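Local coordinates for protein tannase (Fusobacterium nucleatum subsp. nucleatum ATCC 25586, PDB 6YQ4) that acts as a tannase, probably hydrolysing the galloyl esters of gallotannins and so detoxifying these plant polyphenols for the bacterium, at residues A327-I330 and V335-V338; L281-D284 and L288-L291; T102-K107 and E484-I489. All coordinates share one frame; numbering follows the deposited sequence.

Contact 1: residues A327-I330 and V335-V338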
loop_
_atom_site.group_PDB
_atom_site.type_symbol
_atom_site.label_atom_id
_atom_site.label_comp_id
_atom_site.label_asym_id
_atom_site.label_seq_id
_atom_site.Cartn_x
_atom_site.Cartn_y
_atom_site.Cartn_z
ATOM N N ALA A 327 24.467 -8.812 13.884
ATOM C CA ALA A 327 24.558 -8.719 12.434
ATOM C C ALA A 327 25.336 -7.491 11.955
ATOM O O ALA A 327 25.470 -7.290 10.739
ATOM C CB ALA A 327 23.145 -8.699 11.823
ATOM N N PHE A 328 25.845 -6.665 12.868
ATOM C CA PHE A 328 26.371 -5.351 12.525
ATOM C C PHE A 328 27.884 -5.306 12.706
ATOM O O PHE A 328 28.426 -5.878 13.663
ATOM C CB PHE A 328 25.733 -4.266 13.398
ATOM C CG PHE A 328 24.284 -4.018 13.105
ATOM C CD1 PHE A 328 23.685 -4.547 11.974
ATOM C CD2 PHE A 328 23.522 -3.242 13.959
ATOM C CE1 PHE A 328 22.349 -4.308 11.697
ATOM C CE2 PHE A 328 22.174 -3.006 13.693
ATOM C CZ PHE A 328 21.591 -3.537 12.560
ATOM N N THR A 329 28.561 -4.614 11.798
ATOM C CA THR A 329 29.940 -4.185 12.023
ATOM C C THR A 329 29.908 -2.735 12.480
ATOM O O THR A 329 29.534 -1.840 11.709
ATOM C CB THR A 329 30.816 -4.328 10.784
ATOM O OG1 THR A 329 30.791 -5.682 10.326
ATOM C CG2 THR A 329 32.251 -3.962 11.148
ATOM N N ILE A 330 30.307 -2.515 13.730
ATOM C CA ILE A 330 30.302 -1.208 14.370
ATOM C C ILE A 330 31.734 -0.842 14.715
ATOM O O ILE A 330 32.435 -1.626 15.361
ATOM C CB ILE A 330 29.433 -1.210 15.639
ATOM C CG1 ILE A 330 27.982 -1.512 15.272
ATOM C CG2 ILE A 330 29.584 0.107 16.384
ATOM C CD1 ILE A 330 27.093 -1.714 16.453
ATOM N N VAL A 335 27.520 2.055 12.447
ATOM C CA VAL A 335 27.404 0.806 11.699
ATOM C C VAL A 335 28.031 1.023 10.328
ATOM O O VAL A 335 27.603 1.906 9.579
ATOM C CB VAL A 335 25.933 0.370 11.589
ATOM C CG1 VAL A 335 25.784 -0.850 10.679
ATOM C CG2 VAL A 335 25.342 0.123 12.978
ATOM N N VAL A 336 29.061 0.243 9.999
ATOM C CA VAL A 336 29.698 0.341 8.686
ATOM C C VAL A 336 29.402 -0.848 7.782
ATOM O O VAL A 336 29.691 -0.774 6.579
ATOM C CB VAL A 336 31.226 0.553 8.798
ATOM C CG1 VAL A 336 31.546 1.798 9.641
ATOM C CG2 VAL A 336 31.920 -0.692 9.371
ATOM N N ALA A 337 28.811 -1.917 8.300
ATOM C CA ALA A 337 28.477 -3.081 7.490
ATOM C C ALA A 337 27.363 -3.841 8.194
ATOM O O ALA A 337 27.299 -3.855 9.426
ATOM C CB ALA A 337 29.689 -3.999 7.264
ATOM N N VAL A 338 26.489 -4.462 7.398
ATOM C CA VAL A 338 25.339 -5.236 7.886
ATOM C C VAL A 338 25.330 -6.577 7.172
ATOM O O VAL A 338 25.198 -6.624 5.944
ATOM C CB VAL A 338 23.999 -4.517 7.645
ATOM C CG1 VAL A 338 22.825 -5.456 7.934
ATOM C CG2 VAL A 338 23.907 -3.280 8.493
#
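The ring of Phe-328 and the methyls of Val-338 lie side by side and point the same way, so one flank of the aromatic runs along the valine: CE1 of Phe-328 is 3.7 Å from CG2 of Val-338. The other flank turns to Val-335, whose CG2 stands 3.9 Å from Phe-328 CD2 and equally far from Ile-330 CG1, touching both side chains. CG of Phe-328 lies anti to the carbonyl carbon (chi1 -70°), with the ring on the face of the hairpin that carries Val-335 and Val-338. Helix 298-316 covers this apolar face, touching it through Ile-307, Arg-308 and Ala-311, and Asn-312 OD1 binds Val-335 N. The two short strands form an isolated antiparallel beta hairpin distorted by a classic beta bulge, in which Val-336 and Ala-337 together oppose Thr-329. The single carbonyl of Thr-329 therefore serves two amides: Val-336 N donates to Thr-329 O at 2.7 Å, nearly along the C=O axis, whereas the bond from Ala-337 N to Thr-329 O is weak at 3.5 Å. Thr-329 also donates from its own N to Ala-337 O, 2.8 Å away and almost straight (176°), the donor lying 30° off the plane of that carbonyl. Thr-329 and Ala-337 project to the opposite face from Phe-328. There the methyl of Ala-337 lies against the threonine, its CB 3.7 Å from Thr-329 OG1, while the other threonine branch, CG2, meets CG2 of Val-336 at 3.7 Å.

Contact 2: residues L281-D284 and L288-L291; sequences LTDD and LLTL
Leu-281 and Leu-289 are joined by a main-chain bond in which Leu-289 N donates to Leu-281 O, 2.7 Å long and straight at 177°. The chain has turned back on itself here without forming regular strands: the arrangement is a tight hairpin-like loop between helices 259-279 and 298-316, with a single backbone bridge where Thr-282 and Leu-288 come within 4.2 Å of each other, CA to CA. The same two leucines are linked a second time, through a water. Leu-281 N donates to this water at 2.9 Å, and the water in turn donates to Leu-289 O at 2.8 Å, so it stands in for a direct second bond between segments that have begun to diverge.

Among the side chains, Leu-289 does most of the packing. Its CB rests 3.5 Å from Leu-281 O, and the torsion that sets its CG beside the backbone N (chi1 -62°) carries the isopropyl end across to Asp-283, where CD1 lies 4.0 Å from Asp-283 CB. It also touches Leu-457 of helix 450-461 and Ser-298, Phe-299 and Tyr-302 of helix 298-316. Leu-281 also packs on Leu-457, so both segments rest against helix 450-461, and Thr-282 O accepts a bond from Asn-461 ND2. Thr-282 and Leu-288 are directed the other way, each leaving its backbone on the side away from the opposing segment; they meet only loosely, Thr-282 CG2 to Leu-288 CD2 at 4.1 Å. The carboxylate of Asp-283 ties the connecting turn, its OD1 accepting from Gly-285 N in an Asx turn and also from Asn-287 N.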
loop_
_atom_site.group_PDB
_atom_site.type_symbol
_atom_site.label_atom_id
_atom_site.label_comp_id
_atom_site.label_asym_id
_atom_site.label_seq_id
_atom_site.Cartn_x
_atom_site.Cartn_y
_atom_site.Cartn_z
ATOM N N LEU A 281 17.398 -3.807 -12.593
ATOM C CA LEU A 281 17.402 -2.673 -11.691
ATOM C C LEU A 281 18.838 -2.222 -11.441
ATOM O O LEU A 281 19.748 -3.041 -11.255
ATOM C CB LEU A 281 16.723 -3.065 -10.375
ATOM C CG LEU A 281 15.223 -3.406 -10.439
ATOM C CD1 LEU A 281 14.702 -3.611 -9.086
ATOM C CD2 LEU A 281 14.441 -2.300 -11.126
ATOM N N THR A 282 19.046 -0.916 -11.459
ATOM C CA THR A 282 20.343 -0.324 -11.175
ATOM C C THR A 282 20.232 0.563 -9.950
ATOM O O THR A 282 19.200 1.205 -9.723
ATOM C CB THR A 282 20.840 0.512 -12.344
ATOM O OG1 THR A 282 19.869 1.522 -12.614
ATOM C CG2 THR A 282 21.055 -0.347 -13.593
ATOM N N ASP A 283 21.296 0.595 -9.156
ATOM C CA ASP A 283 21.309 1.516 -8.027
ATOM C C ASP A 283 21.638 2.943 -8.479
ATOM O O ASP A 283 21.594 3.250 -9.669
ATOM C CB ASP A 283 22.308 1.045 -6.968
ATOM C CG ASP A 283 23.756 1.078 -7.458
ATOM O OD1 ASP A 283 24.031 1.627 -8.556
ATOM O OD2 ASP A 283 24.622 0.538 -6.727
ATOM N N ASP A 284 21.988 3.803 -7.522
ATOM C CA ASP A 284 22.296 5.202 -7.796
ATOM C C ASP A 284 23.443 5.370 -8.777
ATOM O O ASP A 284 23.504 6.374 -9.499
ATOM C CB ASP A 284 22.667 5.891 -6.495
ATOM C CG ASP A 284 21.642 6.851 -6.062
ATOM O OD1 ASP A 284 20.627 6.955 -6.782
ATOM O OD2 ASP A 284 21.861 7.504 -5.023
ATOM N N LEU A 288 24.217 -2.503 -11.818
ATOM C CA LEU A 288 23.116 -3.455 -11.881
ATOM C C LEU A 288 23.017 -4.219 -10.576
ATOM O O LEU A 288 24.022 -4.699 -10.045
ATOM C CB LEU A 288 23.301 -4.445 -13.028
ATOM C CG LEU A 288 22.927 -3.996 -14.441
ATOM C CD1 LEU A 288 23.853 -4.654 -15.434
ATOM C CD2 LEU A 288 21.455 -4.307 -14.764
ATOM N N LEU A 289 21.799 -4.327 -10.067
ATOM C CA LEU A 289 21.523 -5.075 -8.859
ATOM C C LEU A 289 21.093 -6.469 -9.301
ATOM O O LEU A 289 20.080 -6.625 -9.985
ATOM C CB LEU A 289 20.459 -4.344 -8.037
ATOM C CG LEU A 289 20.931 -2.944 -7.588
ATOM C CD1 LEU A 289 19.833 -2.148 -6.972
ATOM C CD2 LEU A 289 22.092 -3.022 -6.604
ATOM N N THR A 290 21.894 -7.476 -8.967
ATOM C CA THR A 290 21.643 -8.843 -9.393
ATOM C C THR A 290 21.828 -9.812 -8.224
ATOM O O THR A 290 22.263 -9.440 -7.124
ATOM C CB THR A 290 22.568 -9.235 -10.546
ATOM O OG1 THR A 290 23.924 -9.244 -10.077
ATOM C CG2 THR A 290 22.412 -8.255 -11.706
ATOM N N LEU A 291 21.506 -11.076 -8.492
ATOM C CA LEU A 291 21.714 -12.170 -7.560
ATOM C C LEU A 291 22.249 -13.368 -8.327
ATOM O O LEU A 291 21.771 -13.660 -9.431
ATOM C CB LEU A 291 20.410 -12.543 -6.830
ATOM C CG LEU A 291 19.874 -11.497 -5.849
ATOM C CD1 LEU A 291 18.395 -11.736 -5.475
ATOM C CD2 LEU A 291 20.765 -11.425 -4.608
HETATM O O HOH W 1 17.708 -6.428 -11.507
#

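Contact 3: residues T102-K107 and E484-I489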
loop_
_atom_site.group_PDB
_atom_site.type_symbol
_atom_site.label_atom_id
_atom_site.label_comp_id
_atom_site.label_asym_id
_atom_site.label_seq_id
_atom_site.Cartn_x
_atom_site.Cartn_y
_atom_site.Cartn_z
ATOM N N THR A 102 -7.288 15.197 10.050
ATOM C CA THR A 102 -7.212 16.365 10.928
ATOM C C THR A 102 -5.888 17.098 10.742
ATOM O O THR A 102 -5.844 18.333 10.719
ATOM C CB THR A 102 -7.355 15.940 12.386
ATOM O OG1 THR A 102 -8.625 15.302 12.603
ATOM C CG2 THR A 102 -7.199 17.136 13.307
ATOM N N TYR A 103 -4.792 16.345 10.635
ATOM C CA TYR A 103 -3.497 16.943 10.354
ATOM C C TYR A 103 -3.536 17.711 9.036
ATOM O O TYR A 103 -3.094 18.865 8.962
ATOM C CB TYR A 103 -2.414 15.857 10.329
ATOM C CG TYR A 103 -1.061 16.393 10.744
ATOM C CD1 TYR A 103 -0.306 17.173 9.863
ATOM C CD2 TYR A 103 -0.551 16.152 12.021
ATOM C CE1 TYR A 103 0.919 17.709 10.239
ATOM C CE2 TYR A 103 0.680 16.676 12.403
ATOM C CZ TYR A 103 1.411 17.459 11.501
ATOM O OH TYR A 103 2.632 17.989 11.860
ATOM N N ALA A 104 -4.094 17.087 7.993
ATOM C CA ALA A 104 -4.173 17.728 6.688
ATOM C C ALA A 104 -4.945 19.047 6.766
ATOM O O ALA A 104 -4.493 20.078 6.251
ATOM C CB ALA A 104 -4.803 16.771 5.675
ATOM N N LEU A 105 -6.102 19.038 7.435
ATOM C CA LEU A 105 -6.911 20.250 7.532
ATOM C C LEU A 105 -6.174 21.359 8.268
ATOM O O LEU A 105 -6.283 22.533 7.895
ATOM C CB LEU A 105 -8.239 19.953 8.225
ATOM C CG LEU A 105 -9.319 19.288 7.366
ATOM C CD1 LEU A 105 -10.458 18.852 8.269
ATOM C CD2 LEU A 105 -9.813 20.221 6.254
ATOM N N SER A 106 -5.423 21.015 9.314
ATOM C CA SER A 106 -4.721 22.051 10.069
ATOM C C SER A 106 -3.635 22.706 9.229
ATOM O O SER A 106 -3.338 23.892 9.410
ATOM C CB SER A 106 -4.101 21.465 11.339
ATOM O OG SER A 106 -2.975 20.663 11.010
ATOM N N LYS A 107 -3.033 21.947 8.316
ATOM C CA LYS A 107 -2.019 22.451 7.399
ATOM C C LYS A 107 -2.615 23.119 6.164
ATOM O O LYS A 107 -1.858 23.540 5.283
ATOM C CB LYS A 107 -1.087 21.305 6.976
ATOM C CG LYS A 107 -0.086 20.903 8.053
ATOM C CD LYS A 107 0.813 22.103 8.385
ATOM C CE LYS A 107 1.386 22.017 9.786
ATOM N NZ LYS A 107 1.922 20.659 10.018
ATOM N N GLU A 484 6.674 14.476 9.757
ATOM C CA GLU A 484 7.569 14.285 8.616
ATOM C C GLU A 484 6.797 14.144 7.306
ATOM O O GLU A 484 7.212 14.688 6.276
ATOM C CB GLU A 484 8.449 13.061 8.858
ATOM C CG GLU A 484 8.950 13.012 10.273
ATOM C CD GLU A 484 10.007 11.956 10.478
ATOM O OE1 GLU A 484 9.796 11.068 11.350
ATOM O OE2 GLU A 484 11.045 12.018 9.776
ATOM N N LEU A 485 5.683 13.402 7.321
ATOM C CA LEU A 485 4.935 13.166 6.092
ATOM C C LEU A 485 4.475 14.470 5.479
ATOM O O LEU A 485 4.614 14.681 4.271
ATOM C CB LEU A 485 3.732 12.261 6.350
ATOM C CG LEU A 485 2.768 12.142 5.158
ATOM C CD1 LEU A 485 3.483 11.562 3.957
ATOM C CD2 LEU A 485 1.559 11.284 5.491
ATOM N N PHE A 486 3.917 15.362 6.294
ATOM C CA PHE A 486 3.399 16.605 5.742
ATOM C C PHE A 486 4.506 17.631 5.503
ATOM O O PHE A 486 4.300 18.604 4.762
ATOM C CB PHE A 486 2.278 17.132 6.653
ATOM C CG PHE A 486 0.942 16.416 6.431
ATOM C CD1 PHE A 486 0.052 16.855 5.462
ATOM C CD2 PHE A 486 0.609 15.283 7.162
ATOM C CE1 PHE A 486 -1.153 16.197 5.240
ATOM C CE2 PHE A 486 -0.593 14.621 6.948
ATOM C CZ PHE A 486 -1.474 15.070 5.981
ATOM N N ASN A 487 5.683 17.423 6.089
ATOM C CA ASN A 487 6.852 18.169 5.646
ATOM C C ASN A 487 7.203 17.803 4.204
ATOM O O ASN A 487 7.418 18.687 3.362
ATOM C CB ASN A 487 8.023 17.899 6.591
ATOM C CG ASN A 487 7.875 18.620 7.933
ATOM O OD1 ASN A 487 7.221 19.663 8.032
ATOM N ND2 ASN A 487 8.485 18.062 8.968
ATOM N N TRP A 488 7.221 16.496 3.900
ATOM C CA TRP A 488 7.486 16.020 2.545
ATOM C C TRP A 488 6.453 16.544 1.555
ATOM O O TRP A 488 6.808 16.995 0.458
ATOM C CB TRP A 488 7.517 14.497 2.536
ATOM C CG TRP A 488 7.746 13.900 1.188
ATOM C CD1 TRP A 488 8.940 13.769 0.546
ATOM C CD2 TRP A 488 6.760 13.357 0.308
ATOM N NE1 TRP A 488 8.763 13.173 -0.676
ATOM C CE2 TRP A 488 7.432 12.914 -0.851
ATOM C CE3 TRP A 488 5.374 13.203 0.384
ATOM C CZ2 TRP A 488 6.767 12.332 -1.930
ATOM C CZ3 TRP A 488 4.715 12.604 -0.680
ATOM C CH2 TRP A 488 5.414 12.180 -1.821
ATOM N N ILE A 489 5.164 16.500 1.922
ATOM C CA ILE A 489 4.118 16.948 1.007
ATOM C C ILE A 489 4.254 18.440 0.744
ATOM O O ILE A 489 4.180 18.898 -0.405
ATOM C CB ILE A 489 2.716 16.617 1.556
ATOM C CG1 ILE A 489 2.495 15.130 1.728
ATOM C CG2 ILE A 489 1.628 17.207 0.656
ATOM C CD1 ILE A 489 1.133 14.812 2.278
#
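The carbonyl oxygen of Tyr-103 is gripped twice from the last turn of its own helix: Ser-106 OG donates to Tyr-103 O at 2.7 Å, and Lys-107 N reaches the same Tyr-103 O at 3.1 Å. Across the interface the contact is apolar and centres on Phe-486. Its ring and that of Tyr-103 are nearly parallel, with planes 24° apart, but slid so far past each other that they barely overlap, the centroids standing 5.1 Å apart. The closest approach is Tyr-103 CD1 to Phe-486 CD2, at 3.4 Å. With CG roughly anti to the backbone N (chi1 -151°), the Tyr-103 side chain runs toward Phe-486, and the two slide past each other in opposite directions. The far part of the phenylalanine ring meets Ala-104, where CB approaches Phe-486 CE1 to 3.7 Å. Tyr-109, edge-to-face, and Phe-74 complete the aromatic cluster. In this alpha/beta-hydrolase-like fold Phe-486 thus bridges helix 100-106 and the C-terminal helix 482-493 above strand 73-76, while Leu-105 packs on strand 26-36 and Trp-488 on strands 202-206 and 435-439.

How the contacts relate
Contact 3 lies beside the main mixed sheet, joining two helices far apart in sequence in a buried aromatic cluster; contacts 1 and 2 are local chain reversals, only partly buried, lying between its two halves in sequence. Their chemistry differs accordingly: contact 1 combines main-chain bonds with one apolar face, main-chain and water-mediated bonds hold 281-284 to 288-291, and 102-107 meets 484-489 through carbon contacts alone. Contacts 1 and 2 share helix 298-316, which packs against both, although their centres are about 21 Å apart and they do not touch. Contact 3 is remote, its centre about 35 Å from that of contact 1 and 34 Å from that of contact 2.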